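Local coordinates for protein xylulose kinase (Bifidobacterium adolescentis ATCC 15703, PDB 3I8B) that probably phosphorylates D-xylulose to D-xylulose 5-phosphate with ATP, as a member of the FGGY family of carbohydrate kinases, at residues Gly464-Ala469 against Pro480-Thr485; Val65-Val70 against Gly265-Pro270; Asn363-Val368 against Ser387-Ala392. One frame throughout, in Å; residues are numbered along the deposited sequence.

How the contacts relate
Contacts 1 and 2 touch each other and belong to one region of the fold, their centres about 14 Å apart. Contact 2 (65-70 with 265-270) is core: two parallel strand segments joined by backbone hydrogen bonds and by apolar side chains. Contact 1 (464-469 with 480-485) lies at the surface and relies on side chains, an arginine gripping a carbonyl and a tryptophan laid against a helix; the same helix packs on the strands of contact 2 through Ala465 and Gln468. Contact 3 (363-368 with 387-392) is also superficial. With its centre about 56 Å from that of contact 2, it joins a short antiparallel pair, with one water and little side-chain packing.

Contact 1 (Gly464-Ala469 against Pro480-Thr485)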
loop_
_atom_site.group_PDB
_atom_site.type_symbol
_atom_site.label_atom_id
_atom_site.label_comp_id
_atom_site.label_asym_id
_atom_site.label_seq_id
_atom_site.Cartn_x
_atom_site.Cartn_y
_atom_site.Cartn_z
ATOM N N GLY A 464 9.623 -10.073 -1.143
ATOM C CA GLY A 464 9.146 -9.623 -2.439
ATOM C C GLY A 464 10.175 -8.814 -3.211
ATOM O O GLY A 464 10.323 -8.975 -4.423
ATOM N N ALA A 465 10.891 -7.934 -2.519
ATOM C CA ALA A 465 11.925 -7.145 -3.180
ATOM C C ALA A 465 13.077 -8.036 -3.656
ATOM O O ALA A 465 13.615 -7.829 -4.750
ATOM C CB ALA A 465 12.428 -6.006 -2.281
ATOM N N ALA A 466 13.448 -9.030 -2.849
ATOM C CA ALA A 466 14.498 -9.953 -3.267
ATOM C C ALA A 466 14.029 -10.775 -4.453
ATOM O O ALA A 466 14.806 -11.064 -5.353
ATOM C CB ALA A 466 14.925 -10.882 -2.101
ATOM N N ARG A 467 12.755 -11.156 -4.451
ATOM C CA ARG A 467 12.193 -11.942 -5.551
ATOM C C ARG A 467 12.216 -11.148 -6.846
ATOM O O ARG A 467 12.468 -11.689 -7.926
ATOM C CB ARG A 467 10.764 -12.412 -5.229
ATOM C CG ARG A 467 10.258 -13.528 -6.140
ATOM C CD ARG A 467 8.842 -14.030 -5.776
ATOM N NE ARG A 467 8.424 -15.079 -6.708
ATOM C CZ ARG A 467 7.184 -15.266 -7.158
ATOM N NH1 ARG A 467 6.197 -14.473 -6.762
ATOM N NH2 ARG A 467 6.927 -16.251 -8.011
ATOM N N GLN A 468 11.989 -9.853 -6.742
ATOM C CA GLN A 468 11.981 -9.021 -7.937
ATOM C C GLN A 468 13.393 -8.820 -8.461
ATOM O O GLN A 468 13.616 -8.813 -9.671
ATOM C CB GLN A 468 11.319 -7.668 -7.664
ATOM C CG GLN A 468 11.288 -6.737 -8.888
ATOM C CD GLN A 468 11.097 -5.276 -8.478
ATOM O OE1 GLN A 468 11.989 -4.668 -7.887
ATOM N NE2 GLN A 468 9.926 -4.714 -8.790
ATOM N N ALA A 469 14.344 -8.644 -7.553
ATOM C CA ALA A 469 15.746 -8.521 -7.962
ATOM C C ALA A 469 16.229 -9.827 -8.611
ATOM O O ALA A 469 16.924 -9.806 -9.631
ATOM C CB ALA A 469 16.625 -8.155 -6.776
ATOM N N PRO A 480 10.942 -15.839 -9.986
ATOM C CA PRO A 480 11.478 -17.018 -9.304
ATOM C C PRO A 480 10.401 -17.816 -8.579
ATOM O O PRO A 480 9.673 -17.256 -7.756
ATOM C CB PRO A 480 12.447 -16.404 -8.282
ATOM C CG PRO A 480 12.912 -15.168 -8.936
ATOM C CD PRO A 480 11.738 -14.633 -9.698
ATOM N N ALA A 481 10.318 -19.112 -8.863
ATOM C CA ALA A 481 9.364 -19.990 -8.190
ATOM C C ALA A 481 9.840 -20.425 -6.800
ATOM O O ALA A 481 10.177 -21.595 -6.598
ATOM C CB ALA A 481 9.084 -21.207 -9.051
ATOM N N TRP A 482 9.851 -19.497 -5.843
ATOM C CA TRP A 482 10.335 -19.782 -4.489
ATOM C C TRP A 482 9.311 -20.535 -3.618
ATOM O O TRP A 482 8.101 -20.327 -3.731
ATOM C CB TRP A 482 10.787 -18.489 -3.779
ATOM C CG TRP A 482 12.025 -17.855 -4.378
ATOM C CD1 TRP A 482 12.862 -18.415 -5.305
ATOM C CD2 TRP A 482 12.577 -16.559 -4.073
ATOM N NE1 TRP A 482 13.891 -17.553 -5.597
ATOM C CE2 TRP A 482 13.744 -16.409 -4.852
ATOM C CE3 TRP A 482 12.201 -15.514 -3.213
ATOM C CZ2 TRP A 482 14.535 -15.255 -4.807
ATOM C CZ3 TRP A 482 12.985 -14.366 -3.168
ATOM C CH2 TRP A 482 14.138 -14.248 -3.956
ATOM N N GLN A 483 9.810 -21.414 -2.753
ATOM C CA GLN A 483 8.963 -22.106 -1.790
ATOM C C GLN A 483 8.310 -21.113 -0.844
ATOM O O GLN A 483 8.960 -20.197 -0.334
ATOM C CB GLN A 483 9.767 -23.124 -0.971
ATOM C CG GLN A 483 9.665 -24.561 -1.468
ATOM C CD GLN A 483 8.307 -25.194 -1.189
ATOM O OE1 GLN A 483 7.718 -25.839 -2.064
ATOM N NE2 GLN A 483 7.805 -25.012 0.031
ATOM N N LEU A 484 7.022 -21.315 -0.606
ATOM C CA LEU A 484 6.274 -20.513 0.348
ATOM C C LEU A 484 5.905 -21.366 1.554
ATOM O O LEU A 484 5.431 -22.493 1.395
ATOM C CB LEU A 484 5.007 -19.994 -0.317
ATOM C CG LEU A 484 5.298 -19.274 -1.632
ATOM C CD1 LEU A 484 4.102 -19.329 -2.558
ATOM C CD2 LEU A 484 5.755 -17.836 -1.370
ATOM N N THR A 485 6.125 -20.840 2.754
ATOM C CA THR A 485 5.730 -21.549 3.966
ATOM C C THR A 485 4.308 -21.159 4.394
ATOM O O THR A 485 3.980 -19.976 4.520
ATOM C CB THR A 485 6.731 -21.321 5.119
ATOM O OG1 THR A 485 8.030 -21.767 4.717
ATOM C CG2 THR A 485 6.316 -22.103 6.360
#
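With CG anti to the backbone N (chi1 -164°) and the chain extended through CD to NE, Arg467 reaches from its helix past Trp482 to the carbonyl of Pro480. In Trp482, CG is anti to the carbonyl carbon (chi1 -68°), and the two side chains run past each other in opposite directions. The Arg467 guanidinium grips Pro480 O side-on with two nitrogens, NE at 2.7 Å and NH2 at 2.9 Å. The oxygen lies close to the guanidinium plane for both, but NE approaches in the carbonyl plane whereas NH2 stands well above it. This paired grip fixes the rotation of the guanidinium, and the remaining nitrogen, NH1, is hydrogen-bonded to Leu280 O.

The aliphatic part of the same arginine serves the indole. Arg467 CG lies over one face of the Trp482 six-membered ring, 4.2 Å from the centroid, as a CH-pi contact, and Arg467 CB comes to 3.6 Å from Trp482 CZ3. The end of the ring presses against the helix backbone, Trp482 CH2 lying 3.4 Å from Arg467 CA, while Ala466 CB meets the ring at its edge, 3.9 Å from Trp482 CH2. Pro480 completes the junction: its CD lies 3.5 Å from Arg467 O, and its CB also lies over the indole, toward the rim. An inverse gamma turn centred on Ala481 brings the proline and the tryptophan together against the helix, and Trp482 NE1 is hydrogen-bonded to Ala24 O.

Ala466 and Trp482 also touch Thr22 of strand 16-23, so the returning chain is fastened where helix 460-474 meets the N-terminal sheet. A C-terminal helix lying on the N-terminal half is consistent with one of the helices at the domain interface of the actin-like ATPase fold to which FGGY kinases belong.

Contact 2 (Val65-Val70 against Gly265-Pro270); sequences VSALAV and GCLLAP
Cys266 projects from segment 265-270 onto the chain at Val65-Leu68. Its CB lies 3.3 Å from Val65 O. Cys266 SG, anti to the backbone N (chi1 -179°), continues over the Ala67 backbone, 3.7 Å from Ala67 C, and ends near Leu68 CB at 3.8 Å, with Val65 CG1 a little farther off.

Beyond the cysteine the segments pair as parallel strands. Leu267 N donates to Ser66 O, Leu68 N to Leu267 O at 3.0 Å, and Ala269 N to Leu68 O at 2.9 Å. One water bridges Ser66 O and Gly265 O, and another links Val70 N with Ala269 O, extending the pairing at both ends.

Side chains pack on both faces of the pair. Ala67 CB meets Leu267 CD1 at 3.3 Å, tighter than usual van der Waals contact, whereas Leu68 and Leu268 lie side by side and touch through their CD2 methyls at 4.0 Å. Backbone hydrogen bonds and two waters therefore set the register at this edge of the five-stranded sheet, and the side chains add mostly apolar contact; Val65 O, buried against Cys266 CB without a polar partner, probably carries a small energetic cost.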
loop_
_atom_site.group_PDB
_atom_site.type_symbol
_atom_site.label_atom_id
_atom_site.label_comp_id
_atom_site.label_asym_id
_atom_site.label_seq_id
_atom_site.Cartn_x
_atom_site.Cartn_y
_atom_site.Cartn_z
ATOM N N VAL A 65 26.639 -9.228 -3.590
ATOM C CA VAL A 65 25.263 -9.205 -4.065
ATOM C C VAL A 65 25.174 -8.744 -5.527
ATOM O O VAL A 65 25.789 -7.746 -5.907
ATOM C CB VAL A 65 24.380 -8.337 -3.131
ATOM C CG1 VAL A 65 22.990 -8.172 -3.693
ATOM C CG2 VAL A 65 24.338 -8.964 -1.729
ATOM N N SER A 66 24.392 -9.485 -6.322
ATOM C CA SER A 66 24.284 -9.316 -7.779
ATOM C C SER A 66 23.088 -8.477 -8.270
ATOM O O SER A 66 23.091 -7.969 -9.392
ATOM C CB SER A 66 24.237 -10.693 -8.442
ATOM O OG SER A 66 25.490 -11.344 -8.335
ATOM N N ALA A 67 22.058 -8.347 -7.442
ATOM C CA ALA A 67 20.938 -7.462 -7.766
ATOM C C ALA A 67 20.241 -7.078 -6.475
ATOM O O ALA A 67 20.265 -7.838 -5.513
ATOM C CB ALA A 67 19.964 -8.141 -8.715
ATOM N N LEU A 68 19.624 -5.893 -6.467
ATOM C CA LEU A 68 18.978 -5.370 -5.276
ATOM C C LEU A 68 17.701 -4.616 -5.672
ATOM O O LEU A 68 17.660 -3.961 -6.722
ATOM C CB LEU A 68 19.949 -4.439 -4.543
ATOM C CG LEU A 68 19.498 -3.680 -3.294
ATOM C CD1 LEU A 68 20.715 -3.432 -2.404
ATOM C CD2 LEU A 68 18.788 -2.351 -3.607
ATOM N N ALA A 69 16.667 -4.735 -4.839
ATOM C CA ALA A 69 15.415 -3.990 -5.014
ATOM C C ALA A 69 14.954 -3.402 -3.695
ATOM O O ALA A 69 15.110 -4.021 -2.637
ATOM C CB ALA A 69 14.322 -4.883 -5.569
ATOM N N VAL A 70 14.361 -2.214 -3.760
ATOM C CA VAL A 70 13.837 -1.568 -2.567
ATOM C C VAL A 70 12.312 -1.532 -2.594
ATOM O O VAL A 70 11.707 -0.988 -3.516
ATOM C CB VAL A 70 14.363 -0.141 -2.434
ATOM C CG1 VAL A 70 13.819 0.508 -1.175
ATOM C CG2 VAL A 70 15.871 -0.144 -2.435
ATOM N N GLY A 265 28.905 -6.351 -11.145
ATOM C CA GLY A 265 28.415 -5.523 -10.047
ATOM C C GLY A 265 26.986 -5.868 -9.668
ATOM O O GLY A 265 26.510 -6.955 -9.973
ATOM N N CYS A 266 26.297 -4.930 -9.023
ATOM C CA CYS A 266 24.946 -5.148 -8.529
ATOM C C CYS A 266 23.934 -4.312 -9.313
ATOM O O CYS A 266 23.925 -3.069 -9.217
ATOM C CB CYS A 266 24.878 -4.789 -7.049
ATOM S SG CYS A 266 23.275 -5.039 -6.295
ATOM N N LEU A 267 23.100 -4.981 -10.108
ATOM C CA LEU A 267 22.062 -4.259 -10.830
ATOM C C LEU A 267 20.960 -3.817 -9.882
ATOM O O LEU A 267 20.837 -4.325 -8.767
ATOM C CB LEU A 267 21.497 -5.079 -11.994
ATOM C CG LEU A 267 20.796 -6.409 -11.763
ATOM C CD1 LEU A 267 19.340 -6.194 -11.355
ATOM C CD2 LEU A 267 20.865 -7.213 -13.059
ATOM N N LEU A 268 20.169 -2.853 -10.319
ATOM C CA LEU A 268 19.058 -2.384 -9.509
ATOM C C LEU A 268 17.771 -2.771 -10.211
ATOM O O LEU A 268 17.588 -2.477 -11.399
ATOM C CB LEU A 268 19.137 -0.865 -9.285
ATOM C CG LEU A 268 20.354 -0.359 -8.494
ATOM C CD1 LEU A 268 20.485 1.189 -8.517
ATOM C CD2 LEU A 268 20.316 -0.883 -7.044
ATOM N N ALA A 269 16.904 -3.466 -9.488
ATOM C CA ALA A 269 15.568 -3.787 -9.974
ATOM C C ALA A 269 14.652 -2.586 -9.714
ATOM O O ALA A 269 15.033 -1.668 -8.992
ATOM C CB ALA A 269 15.035 -5.057 -9.285
ATOM N N PRO A 270 13.455 -2.573 -10.326
ATOM C CA PRO A 270 12.647 -1.352 -10.274
ATOM C C PRO A 270 12.197 -0.961 -8.860
ATOM O O PRO A 270 11.934 0.216 -8.628
ATOM C CB PRO A 270 11.438 -1.703 -11.136
ATOM C CG PRO A 270 11.971 -2.706 -12.116
ATOM C CD PRO A 270 12.919 -3.545 -11.299
HETATM O O HOH W 1 24.998 -8.616 -11.369
HETATM O O HOH W 2 14.815 -0.639 -6.228
#

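Contact 3 (Asn363-Val368 against Ser387-Ala392)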
loop_
_atom_site.group_PDB
_atom_site.type_symbol
_atom_site.label_atom_id
_atom_site.label_comp_id
_atom_site.label_asym_id
_atom_site.label_seq_id
_atom_site.Cartn_x
_atom_site.Cartn_y
_atom_site.Cartn_z
ATOM N N ASN A 363 -28.125 -15.106 16.310
ATOM C CA ASN A 363 -29.553 -15.076 16.577
ATOM C C ASN A 363 -30.192 -13.742 16.198
ATOM O O ASN A 363 -31.090 -13.257 16.890
ATOM C CB ASN A 363 -29.818 -15.407 18.048
ATOM C CG ASN A 363 -29.580 -16.874 18.360
ATOM O OD1 ASN A 363 -30.374 -17.737 17.969
ATOM N ND2 ASN A 363 -28.479 -17.168 19.053
ATOM N N GLY A 364 -29.697 -13.143 15.116
ATOM C CA GLY A 364 -30.358 -12.006 14.500
ATOM C C GLY A 364 -29.700 -10.655 14.689
ATOM O O GLY A 364 -30.067 -9.692 14.027
ATOM N N ILE A 365 -28.730 -10.573 15.588
ATOM C CA ILE A 365 -28.030 -9.316 15.805
ATOM C C ILE A 365 -26.924 -9.105 14.776
ATOM O O ILE A 365 -26.082 -9.976 14.552
ATOM C CB ILE A 365 -27.415 -9.249 17.202
ATOM C CG1 ILE A 365 -28.517 -9.301 18.271
ATOM C CG2 ILE A 365 -26.547 -7.999 17.344
ATOM C CD1 ILE A 365 -27.968 -9.378 19.687
ATOM N N THR A 366 -26.932 -7.933 14.159
ATOM C CA THR A 366 -25.916 -7.573 13.185
ATOM C C THR A 366 -25.196 -6.304 13.623
ATOM O O THR A 366 -25.828 -5.321 14.036
ATOM C CB THR A 366 -26.540 -7.324 11.813
ATOM O OG1 THR A 366 -27.138 -8.533 11.337
ATOM C CG2 THR A 366 -25.487 -6.850 10.824
ATOM N N LEU A 367 -23.871 -6.338 13.546
ATOM C CA LEU A 367 -23.050 -5.158 13.765
ATOM C C LEU A 367 -22.517 -4.661 12.433
ATOM O O LEU A 367 -21.926 -5.443 11.682
ATOM C CB LEU A 367 -21.862 -5.497 14.672
ATOM C CG LEU A 367 -20.803 -4.394 14.788
ATOM C CD1 LEU A 367 -21.433 -3.091 15.329
ATOM C CD2 LEU A 367 -19.617 -4.833 15.651
ATOM N N VAL A 368 -22.753 -3.385 12.126
ATOM C CA VAL A 368 -22.041 -2.705 11.049
ATOM C C VAL A 368 -20.993 -1.839 11.726
ATOM O O VAL A 368 -21.304 -0.776 12.263
ATOM C CB VAL A 368 -22.964 -1.839 10.168
ATOM C CG1 VAL A 368 -22.149 -1.083 9.099
ATOM C CG2 VAL A 368 -24.032 -2.696 9.515
ATOM N N SER A 387 -27.983 -3.784 15.076
ATOM C CA SER A 387 -29.388 -3.898 14.699
ATOM C C SER A 387 -29.931 -5.312 14.945
ATOM O O SER A 387 -29.189 -6.209 15.327
ATOM C CB SER A 387 -29.591 -3.491 13.233
ATOM O OG SER A 387 -28.949 -4.400 12.355
ATOM N N GLY A 388 -31.235 -5.491 14.732
ATOM C CA GLY A 388 -31.873 -6.794 14.869
ATOM C C GLY A 388 -32.029 -7.254 16.313
ATOM O O GLY A 388 -32.269 -8.431 16.579
HETATM N N MSE A 389 -31.908 -6.322 17.250
HETATM C CA MSE A 389 -31.987 -6.675 18.656
HETATM C C MSE A 389 -33.395 -6.919 19.143
HETATM O O MSE A 389 -34.348 -6.253 18.730
HETATM C CB MSE A 389 -31.294 -5.645 19.528
HETATM C CG MSE A 389 -29.814 -5.904 19.648
HETATM SE SE MSE A 389 -28.959 -4.466 20.625
HETATM C CE MSE A 389 -29.969 -4.571 22.289
ATOM N N THR A 390 -33.473 -7.861 20.072
ATOM C CA THR A 390 -34.694 -8.491 20.530
ATOM C C THR A 390 -34.472 -8.785 22.014
ATOM O O THR A 390 -33.327 -8.933 22.434
ATOM C CB THR A 390 -34.886 -9.800 19.716
ATOM O OG1 THR A 390 -35.987 -9.644 18.811
ATOM C CG2 THR A 390 -35.114 -11.004 20.604
ATOM N N LEU A 391 -35.529 -8.853 22.823
ATOM C CA LEU A 391 -35.322 -9.187 24.237
ATOM C C LEU A 391 -34.621 -10.549 24.358
ATOM O O LEU A 391 -33.605 -10.679 25.048
ATOM C CB LEU A 391 -36.631 -9.172 25.042
ATOM C CG LEU A 391 -36.504 -9.407 26.562
ATOM C CD1 LEU A 391 -35.530 -8.420 27.226
ATOM C CD2 LEU A 391 -37.864 -9.361 27.268
ATOM N N ALA A 392 -35.158 -11.549 23.662
ATOM C CA ALA A 392 -34.580 -12.892 23.667
ATOM C C ALA A 392 -33.109 -12.933 23.233
ATOM O O ALA A 392 -32.297 -13.633 23.840
ATOM C CB ALA A 392 -35.418 -13.835 22.794
HETATM O O HOH W 3 -26.423 -2.984 12.044
#
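Ile365 and Met389, a selenomethionine, cross obliquely beside the end of the antiparallel pair. CG of Met389 sits against the isoleucine's CG1-CD1 branch, 3.9 Å from both Ile365 CG1 and Ile365 CD1. The other branch, Ile365 CG2, anti to the backbone N, lies beside Ser387 O at 3.8 Å.

Next in line, Thr366 and Ser387 form a hydrogen-bonded antiparallel pair, their side chains on the same face of the small sheet. Ser387 OG stands between its own backbone N and carbonyl carbon (chi1 66°), and lies 3.8 Å from Thr366 CB. A water links Ser387 OG with Thr366 O, donating to the carbonyl oxygen and lying 2.9 Å from Ser387 OG.

The backbones are held by two hydrogen bonds. Ser387 N gives a nearly straight bond to Thr366 O at 2.8 Å, approaching in the carbonyl plane; Thr366 N returns one to Ser387 O at 3.1 Å, its nitrogen lying well above that carbonyl plane. The same Ser387 oxygen is met by Ile365 CA in a CH...O contact. Gly388 follows at once, with a positive phi that suits glycine and in a place where a beta carbon would point toward the partner segment and clash with Gly364 O. Its CA makes a second CH...O contact, Gly388 CA to Gly364 O at 3.5 Å, as the regular pairing ends.

Asn393 ND2 hydrogen-bonds both Asn363 O and Gly388 O, linking the two segments beyond the pair. Ile365 packs on Asn398 and Ala402 of helix 396-420, while Thr366 and Ser387 touch Ala505 of helix 496-506, placing the two-stranded sheet 366-368/385-387 between these helices.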